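Local coordinates for TTHB210-like domain-containing protein (PDB 3VG8) that is of unknown function, is under control of the sigma-E/anti-sigma-E regulatory system, and assembles into a novel homodecamer, at residues Val43-Met48 and Lys66-Leu71; Lys52-Asn55 and Lys59-Asp62; Pro32-Ala35 and Asn41-Lys44. The protein carries 1 engineered substitution. All blocks are in the same frame, centred on the assembly; numbering follows the deposited sequence.

Interaction 1: residues Val43-Met48 and Lys66-Leu71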
ATOM      1  N   VAL F  43      18.611 -22.724 -12.960  1.00 24.96           N
ATOM      2  CA  VAL F  43      18.064 -21.994 -11.817  1.00 25.72           C
ATOM      3  C   VAL F  43      18.835 -22.234 -10.516  1.00 25.85           C
ATOM      4  O   VAL F  43      19.058 -21.301  -9.725  1.00 24.57           O
ATOM      5  CB  VAL F  43      16.572 -22.396 -11.603  1.00 22.66           C
ATOM      6  CG1 VAL F  43      15.973 -21.670 -10.409  1.00 22.35           C
ATOM      7  CG2 VAL F  43      15.772 -22.036 -12.853  1.00 26.13           C
ATOM      8  N   LYS F  44      19.246 -23.476 -10.292  1.00 21.97           N
ATOM      9  CA  LYS F  44      19.955 -23.800  -9.057  1.00 28.00           C
ATOM     10  C   LYS F  44      20.727 -25.101  -9.094  1.00 25.06           C
ATOM     11  O   LYS F  44      20.473 -25.955  -9.924  1.00 28.17           O
ATOM     12  CB  LYS F  44      18.991 -23.817  -7.865  1.00 17.53           C
ATOM     13  CG  LYS F  44      17.845 -24.843  -7.933  1.00 27.68           C
ATOM     14  CD  LYS F  44      16.965 -24.724  -6.672  1.00 26.01           C
ATOM     15  CE  LYS F  44      15.642 -25.470  -6.758  1.00 32.41           C
ATOM     16  NZ  LYS F  44      14.748 -25.184  -5.577  1.00 29.86           N
ATOM     17  N   VAL F  45      21.670 -25.207  -8.161  1.00 28.03           N
ATOM     18  CA  VAL F  45      22.569 -26.337  -7.984  1.00 19.98           C
ATOM     19  C   VAL F  45      22.229 -26.946  -6.616  1.00 29.71           C
ATOM     20  O   VAL F  45      22.362 -26.284  -5.578  1.00 31.18           O
ATOM     21  CB  VAL F  45      24.010 -25.817  -7.998  1.00 23.80           C
ATOM     22  CG1 VAL F  45      24.988 -26.943  -7.779  1.00 26.81           C
ATOM     23  CG2 VAL F  45      24.266 -25.130  -9.328  1.00 32.67           C
ATOM     24  N   VAL F  46      21.798 -28.204  -6.608  1.00 26.69           N
ATOM     25  CA  VAL F  46      21.356 -28.842  -5.370  1.00 27.22           C
ATOM     26  C   VAL F  46      22.186 -30.035  -4.860  1.00 28.64           C
ATOM     27  O   VAL F  46      22.297 -31.042  -5.545  1.00 28.45           O
ATOM     28  CB  VAL F  46      19.885 -29.311  -5.534  1.00 24.55           C
ATOM     29  CG1 VAL F  46      19.354 -29.893  -4.238  1.00 27.28           C
ATOM     30  CG2 VAL F  46      19.015 -28.155  -5.988  1.00 26.11           C
ATOM     31  N   PHE F  47      22.770 -29.904  -3.670  1.00 28.70           N
ATOM     32  CA  PHE F  47      23.529 -30.999  -3.053  1.00 24.51           C
ATOM     33  C   PHE F  47      22.586 -31.744  -2.105  1.00 27.18           C
ATOM     34  O   PHE F  47      21.825 -31.125  -1.367  1.00 32.98           O
ATOM     35  CB  PHE F  47      24.718 -30.465  -2.244  1.00 22.34           C
ATOM     36  CG  PHE F  47      25.752 -29.797  -3.077  1.00 30.62           C
ATOM     37  CD1 PHE F  47      25.657 -28.447  -3.375  1.00 27.03           C
ATOM     38  CD2 PHE F  47      26.794 -30.536  -3.633  1.00 26.40           C
ATOM     39  CE1 PHE F  47      26.579 -27.845  -4.216  1.00 27.02           C
ATOM     40  CE2 PHE F  47      27.716 -29.940  -4.472  1.00 30.51           C
ATOM     41  CZ  PHE F  47      27.607 -28.593  -4.763  1.00 30.83           C
HETATM   42  N   MSE F  48      22.639 -33.068  -2.128  1.00 25.81           N
HETATM   43  CA  MSE F  48      21.792 -33.899  -1.269  1.00 30.46           C
HETATM   44  C   MSE F  48      22.637 -34.502  -0.166  1.00 32.66           C
HETATM   45  O   MSE F  48      23.626 -35.176  -0.462  1.00 34.44           O
HETATM   46  CB  MSE F  48      21.212 -35.068  -2.057  1.00 35.49           C
HETATM   47  CG  MSE F  48      20.325 -34.693  -3.207  1.00 64.90           C
HETATM   48 SE   MSE F  48      18.756 -33.888  -2.498  1.00101.82          SE
HETATM   49  CE  MSE F  48      18.112 -35.380  -1.414  1.00 81.54           C
ATOM     50  N   LYS F  66      33.553 -31.319 -10.445  1.00 35.30           N
ATOM     51  CA  LYS F  66      33.364 -31.661 -11.862  1.00 42.93           C
ATOM     52  C   LYS F  66      32.161 -30.906 -12.434  1.00 41.31           C
ATOM     53  O   LYS F  66      32.285 -30.162 -13.404  1.00 44.40           O
ATOM     54  CB  LYS F  66      33.148 -33.181 -12.016  1.00 41.02           C
ATOM     55  CG  LYS F  66      32.885 -33.672 -13.450  1.00 47.63           C
ATOM     56  CD  LYS F  66      32.635 -35.193 -13.469  1.00 51.55           C
ATOM     57  CE  LYS F  66      32.214 -35.703 -14.849  1.00 58.36           C
ATOM     58  NZ  LYS F  66      31.797 -37.157 -14.848  1.00 54.79           N
ATOM     59  N   THR F  67      30.999 -31.108 -11.820  1.00 40.80           N
ATOM     60  CA  THR F  67      29.766 -30.463 -12.253  1.00 40.42           C
ATOM     61  C   THR F  67      29.895 -28.934 -12.267  1.00 38.55           C
ATOM     62  O   THR F  67      29.604 -28.292 -13.269  1.00 36.61           O
ATOM     63  CB  THR F  67      28.587 -30.862 -11.330  1.00 43.08           C
ATOM     64  OG1 THR F  67      28.406 -32.287 -11.373  1.00 43.23           O
ATOM     65  CG2 THR F  67      27.292 -30.168 -11.772  1.00 43.26           C
ATOM     66  N   LEU F  68      30.329 -28.358 -11.153  1.00 40.94           N
ATOM     67  CA  LEU F  68      30.484 -26.912 -11.046  1.00 42.46           C
ATOM     68  C   LEU F  68      31.373 -26.335 -12.149  1.00 52.35           C
ATOM     69  O   LEU F  68      30.960 -25.423 -12.874  1.00 55.76           O
ATOM     70  CB  LEU F  68      31.049 -26.550  -9.666  1.00 43.80           C
ATOM     71  CG  LEU F  68      30.059 -26.793  -8.524  1.00 39.01           C
ATOM     72  CD1 LEU F  68      30.729 -26.609  -7.169  1.00 32.89           C
ATOM     73  CD2 LEU F  68      28.896 -25.839  -8.691  1.00 40.03           C
ATOM     74  N   ARG F  69      32.582 -26.878 -12.281  1.00 52.97           N
ATOM     75  CA  ARG F  69      33.540 -26.429 -13.294  1.00 55.82           C
ATOM     76  C   ARG F  69      32.907 -26.353 -14.672  1.00 54.73           C
ATOM     77  O   ARG F  69      33.184 -25.427 -15.436  1.00 49.45           O
ATOM     78  CB  ARG F  69      34.746 -27.381 -13.358  1.00 61.26           C
ATOM     79  CG  ARG F  69      35.564 -27.480 -12.070  1.00 69.17           C
ATOM     80  CD  ARG F  69      36.888 -26.720 -12.139  1.00 69.08           C
ATOM     81  NE  ARG F  69      37.688 -26.972 -10.942  1.00 73.21           N
ATOM     82  CZ  ARG F  69      38.923 -26.514 -10.738  1.00 79.29           C
ATOM     83  NH1 ARG F  69      39.526 -25.764 -11.656  1.00 81.92           N
ATOM     84  NH2 ARG F  69      39.558 -26.807  -9.608  1.00 73.23           N
ATOM     85  N   ALA F  70      32.061 -27.334 -14.984  1.00 55.61           N
ATOM     86  CA  ALA F  70      31.398 -27.384 -16.281  1.00 56.48           C
ATOM     87  C   ALA F  70      30.426 -26.231 -16.468  1.00 61.22           C
ATOM     88  O   ALA F  70      30.141 -25.841 -17.600  1.00 68.15           O
ATOM     89  CB  ALA F  70      30.671 -28.710 -16.457  1.00 55.93           C
ATOM     90  N   LEU F  71      29.915 -25.685 -15.372  1.00 61.98           N
ATOM     91  CA  LEU F  71      28.985 -24.569 -15.474  1.00 68.38           C
ATOM     92  C   LEU F  71      29.622 -23.369 -16.171  1.00 71.62           C
ATOM     93  O   LEU F  71      29.604 -23.268 -17.398  1.00 76.92           O
ATOM     94  CB  LEU F  71      28.487 -24.140 -14.091  1.00 67.19           C
ATOM     95  CG  LEU F  71      27.539 -25.080 -13.349  1.00 68.81           C
ATOM     96  CD1 LEU F  71      26.821 -24.277 -12.256  1.00 68.65           C
ATOM     97  CD2 LEU F  71      26.523 -25.682 -14.320  1.00 67.71           C
TER
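V45 carries the meeting of strand 43-48 with helix 66-71, giving one methyl to each of two leucines. Its CG1 lies 4.2 Å from CD2 of L68, and its CG2 lies 4.0 Å from CD1 of L71. The division follows from the torsion: with CG1 trans to the backbone N (chi1 178°) and CG2 trans to the carbonyl carbon, CG1 is turned to L68 and CG2 to L71. V45 and L68 are set at a slant to each other, whereas the V45 and L71 side chains lie alongside, pointing opposite ways. The L71 limb is poorly ordered, so its position is less certain. F47 adds a looser touch. Its CZ is 4.4 Å from CD1 of L68, and that methyl sits at the ring edge, near the ring plane, so L68 divides its two methyls between V45 and F47.

The segments run almost antiparallel, at 170°, with their axes 11.0 Å apart at closest approach. Such a gap keeps the backbones from touching and leaves the join to side chains. Further out, L99 of strand 94-100, together with P32 and L34, packs on V45. A second subunit adds V79 against F47 and H78 against L68, and its D77 forms a salt bridge with R69 on the outer side of the helix.

No hydrogen bond or salt bridge crosses between the two segments, and just 129 Å² is buried. The attachment of helix to sheet is here wholly apolar, with van der Waals contacts at 4.0 Å and beyond, which depend on shape and water exclusion and impose no polar directionality.

Interaction 2: residues Lys52-Asn55 and Lys59-Asp62; sequences KKLN and KYVD
Y60 meets K53 through its hydroxyl and L54 through its ring, soon after the chain leaves helix 51-55. Just before it, K59 directs its CB away from the helix, and the contact passes to Y60, whose CB points toward it. The phenol oxygen OH lies beside the first carbons of the K53 chain, 3.5 Å from CG and 3.6 Å from CB of that lysine, and the two side chains cross at about a right angle. K53 bends at chi2, chi3 and chi4 (-56°, -68° and -71°), and this curl brings its NZ back to 4.1 Å from Y60 OH, a proximity without a hydrogen bond. On the ring itself, CE2 of Y60 is 4.4 Å from CD2 of L54, which approaches obliquely. Beyond Y60, V61 packs on N80 of a second subunit, and at D62 the chain rounds a corner, where OD2 bonds to T65 OG1 at the start of helix 65-71.

Y60 also pairs in an antiparallel ladder with a strand of the second subunit, and L54 packs on its counterpart L54 there. Helix 51-55 and strand 60-61 thus close a short turn beyond the end of strand 42-50, set against the subunit interface.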
ATOM      1  N   LYS F  52      21.767 -37.953   8.974  1.00 32.54           N
ATOM      2  CA  LYS F  52      22.567 -38.851   9.796  1.00 31.47           C
ATOM      3  C   LYS F  52      24.066 -38.664   9.582  1.00 32.01           C
ATOM      4  O   LYS F  52      24.830 -38.745  10.541  1.00 35.35           O
ATOM      5  CB  LYS F  52      22.202 -40.315   9.540  1.00 29.41           C
ATOM      6  CG  LYS F  52      22.921 -41.263  10.518  1.00 37.72           C
ATOM      7  CD  LYS F  52      22.491 -42.705  10.363  1.00 35.01           C
ATOM      8  CE  LYS F  52      23.046 -43.303   9.085  1.00 47.60           C
ATOM      9  NZ  LYS F  52      22.554 -44.691   8.868  1.00 61.00           N
ATOM     10  N   LYS F  53      24.483 -38.436   8.336  1.00 29.39           N
ATOM     11  CA  LYS F  53      25.898 -38.238   8.039  1.00 32.28           C
ATOM     12  C   LYS F  53      26.395 -36.966   8.734  1.00 37.13           C
ATOM     13  O   LYS F  53      27.549 -36.905   9.171  1.00 32.55           O
ATOM     14  CB  LYS F  53      26.152 -38.105   6.530  1.00 31.83           C
ATOM     15  CG  LYS F  53      25.718 -39.289   5.663  1.00 42.12           C
ATOM     16  CD  LYS F  53      26.343 -40.605   6.096  1.00 41.79           C
ATOM     17  CE  LYS F  53      27.848 -40.650   5.861  1.00 49.60           C
ATOM     18  NZ  LYS F  53      28.189 -40.730   4.421  1.00 56.14           N
ATOM     19  N   LEU F  54      25.527 -35.955   8.833  1.00 31.96           N
ATOM     20  CA  LEU F  54      25.903 -34.702   9.487  1.00 29.51           C
ATOM     21  C   LEU F  54      26.048 -34.952  10.991  1.00 24.34           C
ATOM     22  O   LEU F  54      26.940 -34.411  11.644  1.00 27.02           O
ATOM     23  CB  LEU F  54      24.845 -33.609   9.235  1.00 20.89           C
ATOM     24  CG  LEU F  54      24.556 -33.252   7.777  1.00 23.66           C
ATOM     25  CD1 LEU F  54      23.568 -32.066   7.714  1.00 21.14           C
ATOM     26  CD2 LEU F  54      25.868 -32.893   7.081  1.00 23.23           C
ATOM     27  N   ASN F  55      25.162 -35.766  11.548  1.00 19.79           N
ATOM     28  CA  ASN F  55      25.251 -36.067  12.966  1.00 25.79           C
ATOM     29  C   ASN F  55      26.459 -36.958  13.310  1.00 31.83           C
ATOM     30  O   ASN F  55      26.935 -36.952  14.445  1.00 32.15           O
ATOM     31  CB  ASN F  55      23.946 -36.699  13.452  1.00 25.98           C
ATOM     32  CG  ASN F  55      22.793 -35.722  13.422  1.00 33.55           C
ATOM     33  OD1 ASN F  55      22.962 -34.530  13.710  1.00 36.09           O
ATOM     34  ND2 ASN F  55      21.607 -36.218  13.098  1.00 39.50           N
ATOM     35  N   LYS F  59      32.914 -35.760   6.815  1.00 31.36           N
ATOM     36  CA  LYS F  59      33.546 -34.600   6.215  1.00 33.93           C
ATOM     37  C   LYS F  59      33.392 -34.641   4.715  1.00 34.82           C
ATOM     38  O   LYS F  59      33.925 -35.527   4.043  1.00 35.68           O
ATOM     39  CB  LYS F  59      35.036 -34.525   6.584  1.00 34.82           C
ATOM     40  CG  LYS F  59      35.278 -34.224   8.047  1.00 37.69           C
ATOM     41  CD  LYS F  59      36.757 -34.140   8.407  1.00 52.64           C
ATOM     42  CE  LYS F  59      37.423 -32.900   7.834  1.00 58.91           C
ATOM     43  NZ  LYS F  59      37.495 -32.943   6.349  1.00 64.10           N
ATOM     44  N   TYR F  60      32.638 -33.680   4.195  1.00 34.34           N
ATOM     45  CA  TYR F  60      32.404 -33.574   2.761  1.00 33.55           C
ATOM     46  C   TYR F  60      33.374 -32.522   2.255  1.00 38.89           C
ATOM     47  O   TYR F  60      33.232 -31.334   2.581  1.00 36.20           O
ATOM     48  CB  TYR F  60      30.969 -33.130   2.495  1.00 28.57           C
ATOM     49  CG  TYR F  60      29.931 -34.199   2.703  1.00 23.60           C
ATOM     50  CD1 TYR F  60      29.693 -35.166   1.726  1.00 30.20           C
ATOM     51  CD2 TYR F  60      29.155 -34.221   3.847  1.00 23.79           C
ATOM     52  CE1 TYR F  60      28.703 -36.115   1.890  1.00 32.54           C
ATOM     53  CE2 TYR F  60      28.161 -35.170   4.022  1.00 23.30           C
ATOM     54  CZ  TYR F  60      27.936 -36.110   3.045  1.00 30.04           C
ATOM     55  OH  TYR F  60      26.927 -37.038   3.214  1.00 36.22           O
ATOM     56  N   VAL F  61      34.365 -32.952   1.480  1.00 35.79           N
ATOM     57  CA  VAL F  61      35.370 -32.023   0.968  1.00 31.20           C
ATOM     58  C   VAL F  61      35.437 -32.079  -0.545  1.00 36.55           C
ATOM     59  O   VAL F  61      35.297 -33.157  -1.141  1.00 34.41           O
ATOM     60  CB  VAL F  61      36.767 -32.354   1.532  1.00 39.00           C
ATOM     61  CG1 VAL F  61      37.767 -31.276   1.137  1.00 37.25           C
ATOM     62  CG2 VAL F  61      36.696 -32.477   3.046  1.00 45.87           C
ATOM     63  N   ASP F  62      35.628 -30.911  -1.160  1.00 36.28           N
ATOM     64  CA  ASP F  62      35.746 -30.802  -2.615  1.00 37.62           C
ATOM     65  C   ASP F  62      34.570 -31.463  -3.318  1.00 33.60           C
ATOM     66  O   ASP F  62      34.767 -32.283  -4.202  1.00 29.85           O
ATOM     67  CB  ASP F  62      37.043 -31.480  -3.083  1.00 36.82           C
ATOM     68  CG  ASP F  62      37.470 -31.045  -4.492  1.00 46.62           C
ATOM     69  OD1 ASP F  62      38.222 -31.806  -5.135  1.00 45.65           O
ATOM     70  OD2 ASP F  62      37.080 -29.945  -4.955  1.00 40.78           O
TER

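Interaction 3: residues Pro32-Ala35 and Asn41-Lys44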
ATOM      1  N   PRO F  32      26.199 -32.530  -7.352  1.00 36.83           N
ATOM      2  CA  PRO F  32      24.908 -31.836  -7.342  1.00 35.20           C
ATOM      3  C   PRO F  32      23.936 -32.025  -8.507  1.00 33.93           C
ATOM      4  O   PRO F  32      24.323 -32.407  -9.616  1.00 29.00           O
ATOM      5  CB  PRO F  32      25.322 -30.376  -7.196  1.00 33.33           C
ATOM      6  CG  PRO F  32      26.545 -30.316  -8.049  1.00 35.27           C
ATOM      7  CD  PRO F  32      27.285 -31.599  -7.706  1.00 30.51           C
ATOM      8  N   PHE F  33      22.663 -31.758  -8.216  1.00 25.45           N
ATOM      9  CA  PHE F  33      21.611 -31.823  -9.212  1.00 23.82           C
ATOM     10  C   PHE F  33      21.471 -30.403  -9.768  1.00 26.97           C
ATOM     11  O   PHE F  33      21.603 -29.412  -9.032  1.00 27.34           O
ATOM     12  CB  PHE F  33      20.286 -32.240  -8.586  1.00 25.23           C
ATOM     13  CG  PHE F  33      20.225 -33.682  -8.183  1.00 36.30           C
ATOM     14  CD1 PHE F  33      21.009 -34.161  -7.141  1.00 32.10           C
ATOM     15  CD2 PHE F  33      19.342 -34.558  -8.823  1.00 36.78           C
ATOM     16  CE1 PHE F  33      20.914 -35.490  -6.732  1.00 43.19           C
ATOM     17  CE2 PHE F  33      19.234 -35.892  -8.420  1.00 32.34           C
ATOM     18  CZ  PHE F  33      20.018 -36.359  -7.376  1.00 38.25           C
ATOM     19  N   LEU F  34      21.222 -30.302 -11.066  1.00 27.28           N
ATOM     20  CA  LEU F  34      21.052 -29.010 -11.702  1.00 28.41           C
ATOM     21  C   LEU F  34      19.572 -28.888 -12.076  1.00 27.90           C
ATOM     22  O   LEU F  34      19.018 -29.767 -12.728  1.00 27.64           O
ATOM     23  CB  LEU F  34      21.935 -28.923 -12.943  1.00 26.39           C
ATOM     24  CG  LEU F  34      23.414 -29.261 -12.715  1.00 31.45           C
ATOM     25  CD1 LEU F  34      24.149 -29.276 -14.050  1.00 31.68           C
ATOM     26  CD2 LEU F  34      24.056 -28.244 -11.789  1.00 32.30           C
ATOM     27  N   ALA F  35      18.938 -27.803 -11.641  1.00 22.15           N
ATOM     28  CA  ALA F  35      17.521 -27.576 -11.921  1.00 26.45           C
ATOM     29  C   ALA F  35      17.363 -26.440 -12.920  1.00 28.85           C
ATOM     30  O   ALA F  35      17.774 -25.310 -12.655  1.00 24.07           O
ATOM     31  CB  ALA F  35      16.766 -27.232 -10.639  1.00 18.11           C
ATOM     32  N   ASN F  41      17.093 -22.400 -18.769  1.00 24.56           N
ATOM     33  CA  ASN F  41      18.081 -21.651 -17.986  1.00 28.52           C
ATOM     34  C   ASN F  41      18.326 -22.401 -16.665  1.00 32.04           C
ATOM     35  O   ASN F  41      17.379 -22.910 -16.054  1.00 19.47           O
ATOM     36  CB  ASN F  41      17.549 -20.267 -17.619  1.00 27.39           C
ATOM     37  CG  ASN F  41      17.237 -19.427 -18.826  1.00 32.80           C
ATOM     38  OD1 ASN F  41      18.061 -19.296 -19.718  1.00 32.92           O
ATOM     39  ND2 ASN F  41      16.039 -18.844 -18.858  1.00 34.45           N
ATOM     40  N   LEU F  42      19.577 -22.457 -16.227  1.00 30.03           N
ATOM     41  CA  LEU F  42      19.922 -23.105 -14.966  1.00 28.99           C
ATOM     42  C   LEU F  42      19.485 -22.197 -13.807  1.00 25.69           C
ATOM     43  O   LEU F  42      19.933 -21.058 -13.686  1.00 26.10           O
ATOM     44  CB  LEU F  42      21.422 -23.344 -14.886  1.00 23.27           C
ATOM     45  CG  LEU F  42      21.932 -23.928 -13.561  1.00 26.72           C
ATOM     46  CD1 LEU F  42      21.325 -25.304 -13.320  1.00 23.81           C
ATOM     47  CD2 LEU F  42      23.472 -24.015 -13.614  1.00 24.68           C
ATOM     48  N   VAL F  43      18.611 -22.724 -12.960  1.00 24.96           N
ATOM     49  CA  VAL F  43      18.064 -21.994 -11.817  1.00 25.72           C
ATOM     50  C   VAL F  43      18.835 -22.234 -10.516  1.00 25.85           C
ATOM     51  O   VAL F  43      19.058 -21.301  -9.725  1.00 24.57           O
ATOM     52  CB  VAL F  43      16.572 -22.396 -11.603  1.00 22.66           C
ATOM     53  CG1 VAL F  43      15.973 -21.670 -10.409  1.00 22.35           C
ATOM     54  CG2 VAL F  43      15.772 -22.036 -12.853  1.00 26.13           C
ATOM     55  N   LYS F  44      19.246 -23.476 -10.292  1.00 21.97           N
ATOM     56  CA  LYS F  44      19.955 -23.800  -9.057  1.00 28.00           C
ATOM     57  C   LYS F  44      20.727 -25.101  -9.094  1.00 25.06           C
ATOM     58  O   LYS F  44      20.473 -25.955  -9.924  1.00 28.17           O
ATOM     59  CB  LYS F  44      18.991 -23.817  -7.865  1.00 17.53           C
ATOM     60  CG  LYS F  44      17.845 -24.843  -7.933  1.00 27.68           C
ATOM     61  CD  LYS F  44      16.965 -24.724  -6.672  1.00 26.01           C
ATOM     62  CE  LYS F  44      15.642 -25.470  -6.758  1.00 32.41           C
ATOM     63  NZ  LYS F  44      14.748 -25.184  -5.577  1.00 29.86           N
TER
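The backbone of V43, at phi/psi -94/-40°, departs from the extended form and turns the N-H groups of V43 and K44 toward the same oxygen, A35 O. V43 N donates to it over 2.7 Å, somewhat bent at the hydrogen, while K44 N adds a weak bond of 3.3 Å. Two residues thus face one, the definition of a classic beta bulge. The return bond, A35 N to K44 O at 3.0 Å, is nearly straight and makes A35 and K44 an antiparallel hydrogen-bonded pair. K44 O also receives a CA-H...O contact from L34.

With chi1 at 61°, K44 tucks CG in between its own N and C, which sets CG 3.8 Å from A35 CB on the face they share; the chain then runs on, extended, to NZ, which forms salt bridges with E107 and E98. L42 makes its contact through CD1, 3.7 Å from L34 CB and also close to A35 O.

The bulge lies near the turn of the hairpin formed by strands 33-36 and 42-50, whose short segments are already well splayed from antiparallel. Y22 of strand 20-23 bonds to the backbone of L34, while L101 bonds to that of V43, so both flanks are occupied. Helix 65-71 reaches L34 through T67 and L42 through L71, and helix 104-110 receives the lysine end through E107.

From the N terminus, interaction 3 comes first, closing the short hairpin loop between residues 35 and 41. Interaction 1 starts on the strand where interaction 3 ends, sharing V43 and K44, and closes a longer loop that returns at helix 65-71. Interaction 2 is nested within that loop, joining helix 51-55 to strand 60-61. Interactions 1 and 3 have centres about 7 Å apart and touch through V46 N and F33 O, 2.7 Å apart, a probable hydrogen bond. Interaction 2 lies farther out, its centre about 18 Å from that of interaction 1. Interaction 3 thus joins two neighbouring strands of the sheet and interaction 1 packs helix 65-71 against it, while interactions 1 and 2 both meet the second subunit.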